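PDB 3LJS: fructokinase from Xylella fastidiosa Temecula1, which probably catalyses the ATP-dependent phosphorylation of fructose as a sugar kinase of the PfkB (ribokinase-like) family. Local coordinates for residues L269-Q274 / L296-A301; A300-L305 / A315-S320. All blocks are in the same frame, centred on the assembly; numbering follows the deposited sequence.

Contact 1. Residues L269-Q274 / L296-A301; sequences LYTFAQ and LRFAAA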
loop_
_atom_site.group_PDB
_atom_site.type_symbol
_atom_site.label_atom_id
_atom_site.label_comp_id
_atom_site.label_asym_id
_atom_site.label_seq_id
_atom_site.Cartn_x
_atom_site.Cartn_y
_atom_site.Cartn_z
ATOM N N LEU B 269 22.365 20.512 -10.110
ATOM C CA LEU B 269 22.828 20.807 -8.758
ATOM C C LEU B 269 24.246 20.279 -8.538
ATOM O O LEU B 269 25.055 20.920 -7.869
ATOM C CB LEU B 269 21.861 20.223 -7.725
ATOM C CG LEU B 269 20.410 20.730 -7.841
ATOM C CD1 LEU B 269 19.569 20.157 -6.698
ATOM C CD2 LEU B 269 20.386 22.257 -7.790
ATOM N N TYR B 270 24.545 19.114 -9.109
ATOM C CA TYR B 270 25.881 18.540 -8.989
ATOM C C TYR B 270 26.912 19.541 -9.520
ATOM O O TYR B 270 27.935 19.792 -8.878
ATOM C CB TYR B 270 25.997 17.241 -9.797
ATOM C CG TYR B 270 27.435 16.820 -10.044
ATOM C CD1 TYR B 270 28.178 16.160 -9.058
ATOM C CD2 TYR B 270 28.073 17.145 -11.238
ATOM C CE1 TYR B 270 29.530 15.843 -9.264
ATOM C CE2 TYR B 270 29.415 16.837 -11.452
ATOM C CZ TYR B 270 30.139 16.190 -10.465
ATOM O OH TYR B 270 31.474 15.919 -10.687
ATOM N N THR B 271 26.639 20.103 -10.696
ATOM C CA THR B 271 27.562 21.055 -11.303
ATOM C C THR B 271 27.689 22.328 -10.480
ATOM O O THR B 271 28.794 22.859 -10.325
ATOM C CB THR B 271 27.141 21.408 -12.745
ATOM O OG1 THR B 271 27.017 20.202 -13.513
ATOM C CG2 THR B 271 28.195 22.276 -13.401
ATOM N N PHE B 272 26.566 22.815 -9.948
ATOM C CA PHE B 272 26.564 24.016 -9.114
ATOM C C PHE B 272 27.525 23.826 -7.939
ATOM O O PHE B 272 28.359 24.686 -7.653
ATOM C CB PHE B 272 25.173 24.289 -8.519
ATOM C CG PHE B 272 24.167 24.859 -9.485
ATOM C CD1 PHE B 272 24.528 25.243 -10.771
ATOM C CD2 PHE B 272 22.843 25.019 -9.089
ATOM C CE1 PHE B 272 23.578 25.780 -11.648
ATOM C CE2 PHE B 272 21.891 25.554 -9.954
ATOM C CZ PHE B 272 22.257 25.935 -11.235
ATOM N N ALA B 273 27.384 22.697 -7.253
ATOM C CA ALA B 273 28.205 22.395 -6.090
ATOM C C ALA B 273 29.683 22.270 -6.436
ATOM O O ALA B 273 30.540 22.609 -5.622
ATOM C CB ALA B 273 27.709 21.120 -5.418
ATOM N N GLN B 274 29.984 21.777 -7.635
ATOM C CA GLN B 274 31.371 21.635 -8.067
ATOM C C GLN B 274 31.998 22.991 -8.412
ATOM O O GLN B 274 33.143 23.267 -8.057
ATOM C CB GLN B 274 31.463 20.729 -9.304
ATOM C CG GLN B 274 31.145 19.252 -9.074
ATOM C CD GLN B 274 32.159 18.553 -8.172
ATOM O OE1 GLN B 274 33.369 18.681 -8.363
ATOM N NE2 GLN B 274 31.665 17.802 -7.195
ATOM N N LEU B 296 23.834 23.938 -18.072
ATOM C CA LEU B 296 22.586 23.263 -18.382
ATOM C C LEU B 296 22.782 22.200 -19.462
ATOM O O LEU B 296 22.000 21.253 -19.546
ATOM C CB LEU B 296 21.511 24.280 -18.774
ATOM C CG LEU B 296 21.229 25.263 -17.626
ATOM C CD1 LEU B 296 20.149 26.249 -18.044
ATOM C CD2 LEU B 296 20.799 24.493 -16.366
ATOM N N ARG B 297 23.816 22.346 -20.290
ATOM C CA ARG B 297 24.079 21.327 -21.306
ATOM C C ARG B 297 24.454 20.036 -20.572
ATOM O O ARG B 297 24.053 18.939 -20.966
ATOM C CB ARG B 297 25.235 21.728 -22.226
ATOM C CG ARG B 297 25.719 20.565 -23.100
ATOM C CD ARG B 297 26.923 20.926 -23.968
ATOM N NE ARG B 297 26.582 21.928 -24.975
ATOM C CZ ARG B 297 26.975 23.197 -24.936
ATOM N NH1 ARG B 297 27.736 23.637 -23.939
ATOM N NH2 ARG B 297 26.595 24.032 -25.893
ATOM N N PHE B 298 25.241 20.179 -19.509
ATOM C CA PHE B 298 25.657 19.034 -18.701
ATOM C C PHE B 298 24.413 18.376 -18.104
ATOM O O PHE B 298 24.247 17.156 -18.167
ATOM C CB PHE B 298 26.572 19.499 -17.562
ATOM C CG PHE B 298 27.061 18.386 -16.683
ATOM C CD1 PHE B 298 28.260 17.734 -16.966
ATOM C CD2 PHE B 298 26.316 17.973 -15.576
ATOM C CE1 PHE B 298 28.712 16.684 -16.161
ATOM C CE2 PHE B 298 26.756 16.925 -14.763
ATOM C CZ PHE B 298 27.955 16.276 -15.053
ATOM N N ALA B 299 23.552 19.192 -17.505
ATOM C CA ALA B 299 22.324 18.690 -16.889
ATOM C C ALA B 299 21.475 17.917 -17.901
ATOM O O ALA B 299 20.922 16.856 -17.583
ATOM C CB ALA B 299 21.525 19.853 -16.307
ATOM N N ALA B 300 21.376 18.446 -19.118
ATOM C CA ALA B 300 20.596 17.792 -20.168
ATOM C C ALA B 300 21.221 16.444 -20.524
ATOM O O ALA B 300 20.511 15.471 -20.795
ATOM C CB ALA B 300 20.529 18.683 -21.402
ATOM N N ALA B 301 22.550 16.386 -20.521
ATOM C CA ALA B 301 23.245 15.142 -20.844
ATOM C C ALA B 301 22.940 14.076 -19.799
ATOM O O ALA B 301 22.748 12.912 -20.135
ATOM C CB ALA B 301 24.750 15.383 -20.930
#
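Two helices of the ribokinase-like fold, 262-275 and 289-305, meet in part through the ring of Phe298, which reaches from the second helix to Tyr270 and Thr271 on the first. The backbones stay well apart, the nearest alpha carbons being Thr271 CA and Phe298 CA at 7.9 Å, and a long, flat side chain is what spans such a gap. A chi1 of -179°, with CG opposite the backbone N, carries the Phe298 ring to the neighbouring helix and sets CD2, CE2 and CZ against it. Thr271 OG1 lies 3.1 Å from Phe298 CD2 and 3.5 Å from Phe298 CE2, approaching the ring obliquely. That hydroxyl is not stranded in the apolar surroundings, because it hydrogen-bonds to the carbonyl O of Gly267 one turn earlier in its own helix; a threonine can thus sit buried here and still present a compact surface to the phenyl ring.

Helix 262-275 carries Leu269 and Phe272 against strand 130-136 of the large central sheet, so Tyr270 and Thr271 are left to face helix 289-305. Tyr270 meets Phe298 along one flank: Tyr270 CD2 is 3.8 Å from Phe298 CE2, and Tyr270 CE2 is 3.9 Å from Phe298 CZ. The ring planes differ by only 22°, yet the centroids are 5.8 Å apart, so the rings are slid past one another with hardly any overlap. Gln274 CG, from the same helix, lies over one face of the tyrosine, 3.5 Å above the plane and toward the rim.

Contact 2. Residues A300-L305 / A315-S320; sequences AAVGAL and AMPMLS
Pro317 packs against the C-terminal turn of helix 289-305, meeting Leu305 and Val302 just before helix 319-328 begins. The tight part is small: Pro317 CB lies 3.7 Å from Leu305 CB, and Leu305 CD1 adds a second touch on Pro317 CB at 4.0 Å. One turn back, Val302 CG1, placed anti to the backbone N (chi1 176°), reaches Pro317 CG at 4.0 Å, the two side chains crossing at about a right angle. The rigid proline ring rests on the valine and the leucine, which lie about one turn apart on the same helix, and Val322 of helix 319-328 also touches it.

Away from this patch the packing thins. Met316 and Met318, both selenomethionines, leave the backbone pointing away from helix 289-305, and their side chains touch helix 38-49; Met318 is largely solvent-exposed, as is Ser320. Met318 is the N-cap residue of helix 319-328. The polar bonds lie on either side of the proline, Met316 O with Arg48 NE and Met318 N with Glu321 OE1. Proline itself has no N-H to satisfy, and its touches on Leu305 and Val302 side chains are carbon to carbon, so the contact relies on apolar packing and shape.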
loop_
_atom_site.group_PDB
_atom_site.type_symbol
_atom_site.label_atom_id
_atom_site.label_comp_id
_atom_site.label_asym_id
_atom_site.label_seq_id
_atom_site.Cartn_x
_atom_site.Cartn_y
_atom_site.Cartn_z
ATOM N N ALA B 300 21.376 18.446 -19.118
ATOM C CA ALA B 300 20.596 17.792 -20.168
ATOM C C ALA B 300 21.221 16.444 -20.524
ATOM O O ALA B 300 20.511 15.471 -20.795
ATOM C CB ALA B 300 20.529 18.683 -21.402
ATOM N N ALA B 301 22.550 16.386 -20.521
ATOM C CA ALA B 301 23.245 15.142 -20.844
ATOM C C ALA B 301 22.940 14.076 -19.799
ATOM O O ALA B 301 22.748 12.912 -20.135
ATOM C CB ALA B 301 24.750 15.383 -20.930
ATOM N N VAL B 302 22.900 14.474 -18.529
ATOM C CA VAL B 302 22.588 13.540 -17.449
ATOM C C VAL B 302 21.160 13.004 -17.645
ATOM O O VAL B 302 20.909 11.798 -17.553
ATOM C CB VAL B 302 22.678 14.237 -16.059
ATOM C CG1 VAL B 302 22.253 13.263 -14.954
ATOM C CG2 VAL B 302 24.109 14.722 -15.806
ATOM N N GLY B 303 20.229 13.914 -17.921
ATOM C CA GLY B 303 18.846 13.520 -18.124
ATOM C C GLY B 303 18.681 12.590 -19.309
ATOM O O GLY B 303 17.866 11.671 -19.278
ATOM N N ALA B 304 19.463 12.822 -20.358
ATOM C CA ALA B 304 19.387 11.999 -21.558
ATOM C C ALA B 304 19.928 10.587 -21.345
ATOM O O ALA B 304 19.463 9.638 -21.981
ATOM C CB ALA B 304 20.139 12.684 -22.704
ATOM N N LEU B 305 20.903 10.445 -20.450
ATOM C CA LEU B 305 21.510 9.142 -20.183
ATOM C C LEU B 305 20.790 8.317 -19.127
ATOM O O LEU B 305 20.932 7.090 -19.092
ATOM C CB LEU B 305 22.971 9.322 -19.768
ATOM C CG LEU B 305 23.957 9.743 -20.864
ATOM C CD1 LEU B 305 25.277 10.173 -20.236
ATOM C CD2 LEU B 305 24.166 8.580 -21.828
ATOM N N ALA B 315 18.601 3.423 -13.634
ATOM C CA ALA B 315 20.037 3.653 -13.770
ATOM C C ALA B 315 20.397 5.126 -13.966
ATOM O O ALA B 315 19.791 5.823 -14.781
ATOM C CB ALA B 315 20.589 2.831 -14.937
HETATM N N MSE B 316 21.385 5.587 -13.205
HETATM C CA MSE B 316 21.865 6.963 -13.298
HETATM C C MSE B 316 23.264 6.885 -13.905
HETATM O O MSE B 316 24.003 5.933 -13.656
HETATM C CB MSE B 316 21.920 7.609 -11.910
HETATM C CG MSE B 316 20.564 7.686 -11.221
HETATM SE SE MSE B 316 19.304 8.761 -12.225
HETATM C CE MSE B 316 18.084 9.215 -10.774
ATOM N N PRO B 317 23.648 7.886 -14.709
ATOM C CA PRO B 317 24.974 7.863 -15.329
ATOM C C PRO B 317 26.106 8.390 -14.445
ATOM O O PRO B 317 25.889 9.228 -13.568
ATOM C CB PRO B 317 24.773 8.728 -16.563
ATOM C CG PRO B 317 23.872 9.816 -16.024
ATOM C CD PRO B 317 22.850 9.022 -15.208
HETATM N N MSE B 318 27.311 7.883 -14.683
HETATM C CA MSE B 318 28.487 8.325 -13.951
HETATM C C MSE B 318 29.048 9.543 -14.686
HETATM O O MSE B 318 28.696 9.797 -15.840
HETATM C CB MSE B 318 29.544 7.220 -13.903
HETATM C CG MSE B 318 29.101 5.963 -13.177
HETATM SE SE MSE B 318 30.529 4.643 -13.125
HETATM C CE MSE B 318 30.489 4.113 -14.985
ATOM N N LEU B 319 29.917 10.291 -14.017
ATOM C CA LEU B 319 30.496 11.488 -14.617
ATOM C C LEU B 319 31.157 11.200 -15.968
ATOM O O LEU B 319 30.917 11.906 -16.948
ATOM C CB LEU B 319 31.511 12.121 -13.662
ATOM C CG LEU B 319 32.218 13.378 -14.176
ATOM C CD1 LEU B 319 31.185 14.442 -14.531
ATOM C CD2 LEU B 319 33.176 13.896 -13.113
ATOM N N SER B 320 31.968 10.149 -16.023
ATOM C CA SER B 320 32.662 9.788 -17.257
ATOM C C SER B 320 31.704 9.590 -18.435
ATOM O O SER B 320 31.991 10.022 -19.552
ATOM C CB SER B 320 33.481 8.513 -17.043
ATOM O OG SER B 320 32.651 7.454 -16.590
#

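Overall arrangement
Both contacts use helix 289-305, contact 1 through Phe298 and contact 2 one to two turns later through Val302 and Leu305; their segments share Ala300 and Ala301, and their centres are 10 Å apart. Leu319 joins them directly, with Leu319 CD2 3.6 Å from Tyr270 OH and Leu319 CD1 3.7 Å from Phe298 CE1. Helix 289-305 is therefore packed against helix 262-275 by contact 1 and against the approach to helix 319-328 by contact 2. Contact 1 lies away from the ATP-binding residues, whereas in contact 2 the side chain of Val302 is about 9 Å from Gly261, an ATP-binding residue, and about 11 Å from the side chain of Lys195, another; no nucleotide is bound to this chain.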